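Local coordinates for putative aldolase (Bacteroides vulgatus ATCC 8482, PDB 3DXI), which is of uncharacterised function but has the closed eight-stranded TIM-barrel fold of HMGL-like proteins and is found as an assembly of two copies, at residues N34-D39 / L233-L238; Y237-K240 / N245-F248. One frame throughout, in Å; residues are numbered along the deposited sequence.

Contact 1: N34-D39 / L233-L238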
loop_
_atom_site.group_PDB
_atom_site.type_symbol
_atom_site.label_atom_id
_atom_site.label_comp_id
_atom_site.label_asym_id
_atom_site.label_seq_id
_atom_site.Cartn_x
_atom_site.Cartn_y
_atom_site.Cartn_z
ATOM N N ASN A 34 20.428 -15.439 2.808
ATOM C CA ASN A 34 21.185 -16.365 1.970
ATOM C C ASN A 34 20.227 -17.148 1.070
ATOM O O ASN A 34 20.576 -17.505 -0.053
ATOM C CB ASN A 34 21.972 -17.381 2.812
ATOM C CG ASN A 34 23.281 -16.826 3.345
ATOM O OD1 ASN A 34 23.718 -15.745 2.954
ATOM N ND2 ASN A 34 23.922 -17.579 4.236
ATOM N N GLU A 35 19.021 -17.415 1.566
ATOM C CA GLU A 35 18.051 -18.194 0.800
ATOM C C GLU A 35 16.951 -17.396 0.118
ATOM O O GLU A 35 15.951 -17.968 -0.320
ATOM C CB GLU A 35 17.419 -19.267 1.690
ATOM C CG GLU A 35 18.424 -20.261 2.245
ATOM C CD GLU A 35 17.767 -21.479 2.863
ATOM O OE1 GLU A 35 17.242 -22.321 2.101
ATOM O OE2 GLU A 35 17.771 -21.590 4.109
ATOM N N LEU A 36 17.125 -16.082 0.038
ATOM C CA LEU A 36 16.151 -15.223 -0.627
ATOM C C LEU A 36 16.868 -14.564 -1.801
ATOM O O LEU A 36 18.082 -14.362 -1.757
ATOM C CB LEU A 36 15.611 -14.160 0.346
ATOM C CG LEU A 36 14.713 -14.652 1.495
ATOM C CD1 LEU A 36 14.386 -13.508 2.449
ATOM C CD2 LEU A 36 13.434 -15.231 0.926
ATOM N N PRO A 37 16.133 -14.231 -2.874
ATOM C CA PRO A 37 16.806 -13.597 -4.012
ATOM C C PRO A 37 17.188 -12.129 -3.771
ATOM O O PRO A 37 16.797 -11.243 -4.534
ATOM C CB PRO A 37 15.796 -13.780 -5.150
ATOM C CG PRO A 37 14.477 -13.710 -4.434
ATOM C CD PRO A 37 14.726 -14.542 -3.194
ATOM N N ILE A 38 17.949 -11.888 -2.702
ATOM C CA ILE A 38 18.424 -10.551 -2.337
ATOM C C ILE A 38 19.944 -10.525 -2.503
ATOM O O ILE A 38 20.668 -11.306 -1.884
ATOM C CB ILE A 38 18.059 -10.187 -0.877
ATOM C CG1 ILE A 38 16.574 -9.825 -0.777
ATOM C CG2 ILE A 38 18.903 -9.018 -0.401
ATOM C CD1 ILE A 38 15.672 -10.976 -0.427
ATOM N N ASP A 39 20.413 -9.599 -3.332
ATOM C CA ASP A 39 21.823 -9.469 -3.671
ATOM C C ASP A 39 22.725 -8.700 -2.717
ATOM O O ASP A 39 23.889 -9.060 -2.536
ATOM C CB ASP A 39 21.917 -8.853 -5.061
ATOM C CG ASP A 39 21.019 -9.560 -6.051
ATOM O OD1 ASP A 39 21.374 -10.679 -6.465
ATOM O OD2 ASP A 39 19.951 -9.010 -6.391
ATOM N N LEU A 233 6.564 -8.006 0.009
ATOM C CA LEU A 233 5.585 -7.610 -1.003
ATOM C C LEU A 233 6.257 -7.563 -2.371
ATOM O O LEU A 233 5.680 -7.979 -3.375
ATOM C CB LEU A 233 4.979 -6.240 -0.678
ATOM C CG LEU A 233 3.915 -5.741 -1.659
ATOM C CD1 LEU A 233 2.830 -6.796 -1.837
ATOM C CD2 LEU A 233 3.303 -4.452 -1.138
ATOM N N LEU A 234 7.484 -7.054 -2.403
ATOM C CA LEU A 234 8.242 -6.972 -3.649
ATOM C C LEU A 234 8.468 -8.367 -4.223
ATOM O O LEU A 234 8.159 -8.618 -5.384
ATOM C CB LEU A 234 9.594 -6.298 -3.408
ATOM C CG LEU A 234 10.592 -6.225 -4.568
ATOM C CD1 LEU A 234 9.983 -5.478 -5.752
ATOM C CD2 LEU A 234 11.863 -5.527 -4.082
ATOM N N LEU A 235 8.996 -9.269 -3.396
ATOM C CA LEU A 235 9.283 -10.637 -3.822
ATOM C C LEU A 235 8.033 -11.391 -4.248
ATOM O O LEU A 235 8.060 -12.149 -5.216
ATOM C CB LEU A 235 9.993 -11.417 -2.710
ATOM C CG LEU A 235 11.366 -10.887 -2.295
ATOM C CD1 LEU A 235 11.964 -11.810 -1.240
ATOM C CD2 LEU A 235 12.287 -10.800 -3.506
ATOM N N THR A 236 6.939 -11.208 -3.520
ATOM C CA THR A 236 5.704 -11.885 -3.894
ATOM C C THR A 236 5.267 -11.431 -5.285
ATOM O O THR A 236 4.938 -12.255 -6.136
ATOM C CB THR A 236 4.576 -11.600 -2.889
ATOM O OG1 THR A 236 4.885 -12.238 -1.644
ATOM C CG2 THR A 236 3.252 -12.147 -3.401
ATOM N N TYR A 237 5.290 -10.119 -5.513
ATOM C CA TYR A 237 4.895 -9.559 -6.804
ATOM C C TYR A 237 5.791 -10.053 -7.942
ATOM O O TYR A 237 5.299 -10.477 -8.991
ATOM C CB TYR A 237 4.944 -8.028 -6.774
ATOM C CG TYR A 237 4.235 -7.393 -7.957
ATOM C CD1 TYR A 237 2.888 -7.038 -7.874
ATOM C CD2 TYR A 237 4.895 -7.197 -9.173
ATOM C CE1 TYR A 237 2.212 -6.509 -8.967
ATOM C CE2 TYR A 237 4.224 -6.664 -10.281
ATOM C CZ TYR A 237 2.882 -6.326 -10.165
ATOM O OH TYR A 237 2.193 -5.810 -11.237
ATOM N N LEU A 238 7.103 -9.986 -7.734
ATOM C CA LEU A 238 8.063 -10.420 -8.747
ATOM C C LEU A 238 7.965 -11.916 -9.032
ATOM O O LEU A 238 8.187 -12.345 -10.159
ATOM C CB LEU A 238 9.493 -10.061 -8.312
ATOM C CG LEU A 238 9.806 -8.564 -8.148
ATOM C CD1 LEU A 238 11.252 -8.379 -7.700
ATOM C CD2 LEU A 238 9.560 -7.831 -9.459
#
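L235 meets L36, P37 and I38 with its two methyls, the sole residue of 233-238 to touch the loop 34-39, and it contributes more than half of the 128 Å² buried between the segments. Before it on helix 231-241, L233 packs on L201 of helix 200-209 and on Q198 of the second subunit. With chi1 at -63°, the L235 CG lies beside the backbone N and opposite the carbonyl carbon, and the two branches then divide between partners. L235 CD2 meets the CG corner of the proline ring, 3.8 Å from P37 CG. CD1 takes the other two: the I38 side chain crosses that of L235 at about a right angle, its CD1 3.9 Å from L235 CD1, while L36 CD2 stays slightly more distant, 4.3 Å from L235 CD1. P37 is held out toward the helix by an inverse gamma turn, closed by I38 N donating to L36 O at 2.7 Å. Further along the helix, T236 OG1 bonds back to E232 O, and L238 packs on L244. The whole lies at the end of the barrel where its strands begin: the loop leads from helix 23-34 into strand 40-45, helix 231-241 follows the last strand, 214-217, and strand 4-7 lies between those two strands, its I5 meeting both I38 and L238, while L251 of helix 248-265 packs on L235.

Contact 2: Y237-K240 / N245-F248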
loop_
_atom_site.group_PDB
_atom_site.type_symbol
_atom_site.label_atom_id
_atom_site.label_comp_id
_atom_site.label_asym_id
_atom_site.label_seq_id
_atom_site.Cartn_x
_atom_site.Cartn_y
_atom_site.Cartn_z
ATOM N N TYR A 237 5.290 -10.119 -5.513
ATOM C CA TYR A 237 4.895 -9.559 -6.804
ATOM C C TYR A 237 5.791 -10.053 -7.942
ATOM O O TYR A 237 5.299 -10.477 -8.991
ATOM C CB TYR A 237 4.944 -8.028 -6.774
ATOM C CG TYR A 237 4.235 -7.393 -7.957
ATOM C CD1 TYR A 237 2.888 -7.038 -7.874
ATOM C CD2 TYR A 237 4.895 -7.197 -9.173
ATOM C CE1 TYR A 237 2.212 -6.509 -8.967
ATOM C CE2 TYR A 237 4.224 -6.664 -10.281
ATOM C CZ TYR A 237 2.882 -6.326 -10.165
ATOM O OH TYR A 237 2.193 -5.810 -11.237
ATOM N N LEU A 238 7.103 -9.986 -7.734
ATOM C CA LEU A 238 8.063 -10.420 -8.747
ATOM C C LEU A 238 7.965 -11.916 -9.032
ATOM O O LEU A 238 8.187 -12.345 -10.159
ATOM C CB LEU A 238 9.493 -10.061 -8.312
ATOM C CG LEU A 238 9.806 -8.564 -8.148
ATOM C CD1 LEU A 238 11.252 -8.379 -7.700
ATOM C CD2 LEU A 238 9.560 -7.831 -9.459
ATOM N N ASN A 239 7.639 -12.714 -8.016
ATOM C CA ASN A 239 7.520 -14.155 -8.218
ATOM C C ASN A 239 6.384 -14.457 -9.191
ATOM O O ASN A 239 6.492 -15.355 -10.028
ATOM C CB ASN A 239 7.280 -14.870 -6.888
ATOM C CG ASN A 239 6.903 -16.330 -7.067
ATOM O OD1 ASN A 239 5.720 -16.681 -7.081
ATOM N ND2 ASN A 239 7.910 -17.189 -7.219
ATOM N N LYS A 240 5.303 -13.692 -9.087
ATOM C CA LYS A 240 4.149 -13.869 -9.965
ATOM C C LYS A 240 4.311 -13.226 -11.348
ATOM O O LYS A 240 4.103 -13.873 -12.373
ATOM C CB LYS A 240 2.892 -13.294 -9.296
ATOM C CG LYS A 240 1.676 -13.196 -10.207
ATOM C CD LYS A 240 1.240 -14.563 -10.705
ATOM C CE LYS A 240 0.024 -14.439 -11.603
ATOM N NZ LYS A 240 -0.408 -15.755 -12.132
ATOM N N ASN A 245 12.105 -16.743 -8.789
ATOM C CA ASN A 245 11.933 -17.860 -7.873
ATOM C C ASN A 245 12.169 -17.370 -6.448
ATOM O O ASN A 245 13.163 -16.703 -6.169
ATOM C CB ASN A 245 12.903 -18.997 -8.198
ATOM C CG ASN A 245 12.838 -20.122 -7.177
ATOM O OD1 ASN A 245 11.753 -20.529 -6.751
ATOM N ND2 ASN A 245 14.001 -20.633 -6.782
ATOM N N VAL A 246 11.242 -17.701 -5.553
ATOM C CA VAL A 246 11.333 -17.292 -4.154
ATOM C C VAL A 246 10.986 -18.423 -3.188
ATOM O O VAL A 246 10.031 -19.172 -3.416
ATOM C CB VAL A 246 10.370 -16.116 -3.860
ATOM C CG1 VAL A 246 10.358 -15.801 -2.365
ATOM C CG2 VAL A 246 10.785 -14.898 -4.647
ATOM N N ASP A 247 11.756 -18.541 -2.109
ATOM C CA ASP A 247 11.483 -19.553 -1.089
ATOM C C ASP A 247 10.601 -18.852 -0.065
ATOM O O ASP A 247 11.092 -18.151 0.820
ATOM C CB ASP A 247 12.757 -20.025 -0.391
ATOM C CG ASP A 247 12.481 -21.118 0.632
ATOM O OD1 ASP A 247 11.351 -21.168 1.157
ATOM O OD2 ASP A 247 13.389 -21.922 0.917
ATOM N N PHE A 248 9.298 -19.045 -0.202
ATOM C CA PHE A 248 8.335 -18.412 0.679
ATOM C C PHE A 248 8.347 -18.934 2.109
ATOM O O PHE A 248 7.902 -18.241 3.026
ATOM C CB PHE A 248 6.948 -18.537 0.060
ATOM C CG PHE A 248 6.763 -17.674 -1.157
ATOM C CD1 PHE A 248 6.541 -16.308 -1.022
ATOM C CD2 PHE A 248 6.846 -18.218 -2.438
ATOM C CE1 PHE A 248 6.404 -15.497 -2.142
ATOM C CE2 PHE A 248 6.712 -17.414 -3.570
ATOM C CZ PHE A 248 6.490 -16.051 -3.423
HETATM O O HOH W 1 9.004 -19.770 -6.607
#
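N239 lays its side chain against the rim of the F248 ring, its CG 3.7 Å from F248 CE2 and near the ring plane. The amide stands at 90° to the ring, so the two flat groups meet at an edge and do not stack. CB joins in, 3.7 Å from F248 CZ, and also comes near one V246 methyl, with N239 CB 4.2 Å from V246 CG2. A chi1 of 170° places CG opposite the backbone N and carries the amide out from helix 231-241 toward the returning chain. V246 also serves the ring from within its own segment: its CG1 sits 3.9 Å above the plane, over the ring centre, so the phenyl is held on a face by one residue and on an edge by another. The polar end of N239 is tied chiefly to the connecting loop, where ND2 donates to L244 O. The same nitrogen also gives a weak hydrogen bond to a water, N239 ND2 to its oxygen 2.9 Å, and V246 N donates to that water at 3.2 Å. D247 is the N-cap of helix 248-265, its OD1 accepting from V250 N and also from N298 ND2 of the second subunit. I301 of that subunit packs on both N239 and F248. The chemistry is thus divided: the direct contact is van der Waals, with CB and the amide of N239 against the phenyl edge, while ND2 is held by L244 O, and more weakly by the water that bridges to V246 N.

Contacts 1 and 2 lie on successive turns of helix 231-241, share Y237 and L238, and have centres about 6 Å apart. They also touch directly: P37 CG is 3.7 Å from N245 O, L36 CD2 is 3.7 Å from D247 O, and T236 OG1 is 3.6 Å from F248 CE1. V246 joins them further, packing on both P37 and L235, and L244 lies against P37 and L235. The chain leaving the helix thus folds back beside the loop 34-39. Their centres lie about 16 and 22 Å from the centre of the chain, and both contacts touch the second subunit, at the strands' N-terminal end, away from the C-terminal end that carries the active site in TIM barrels.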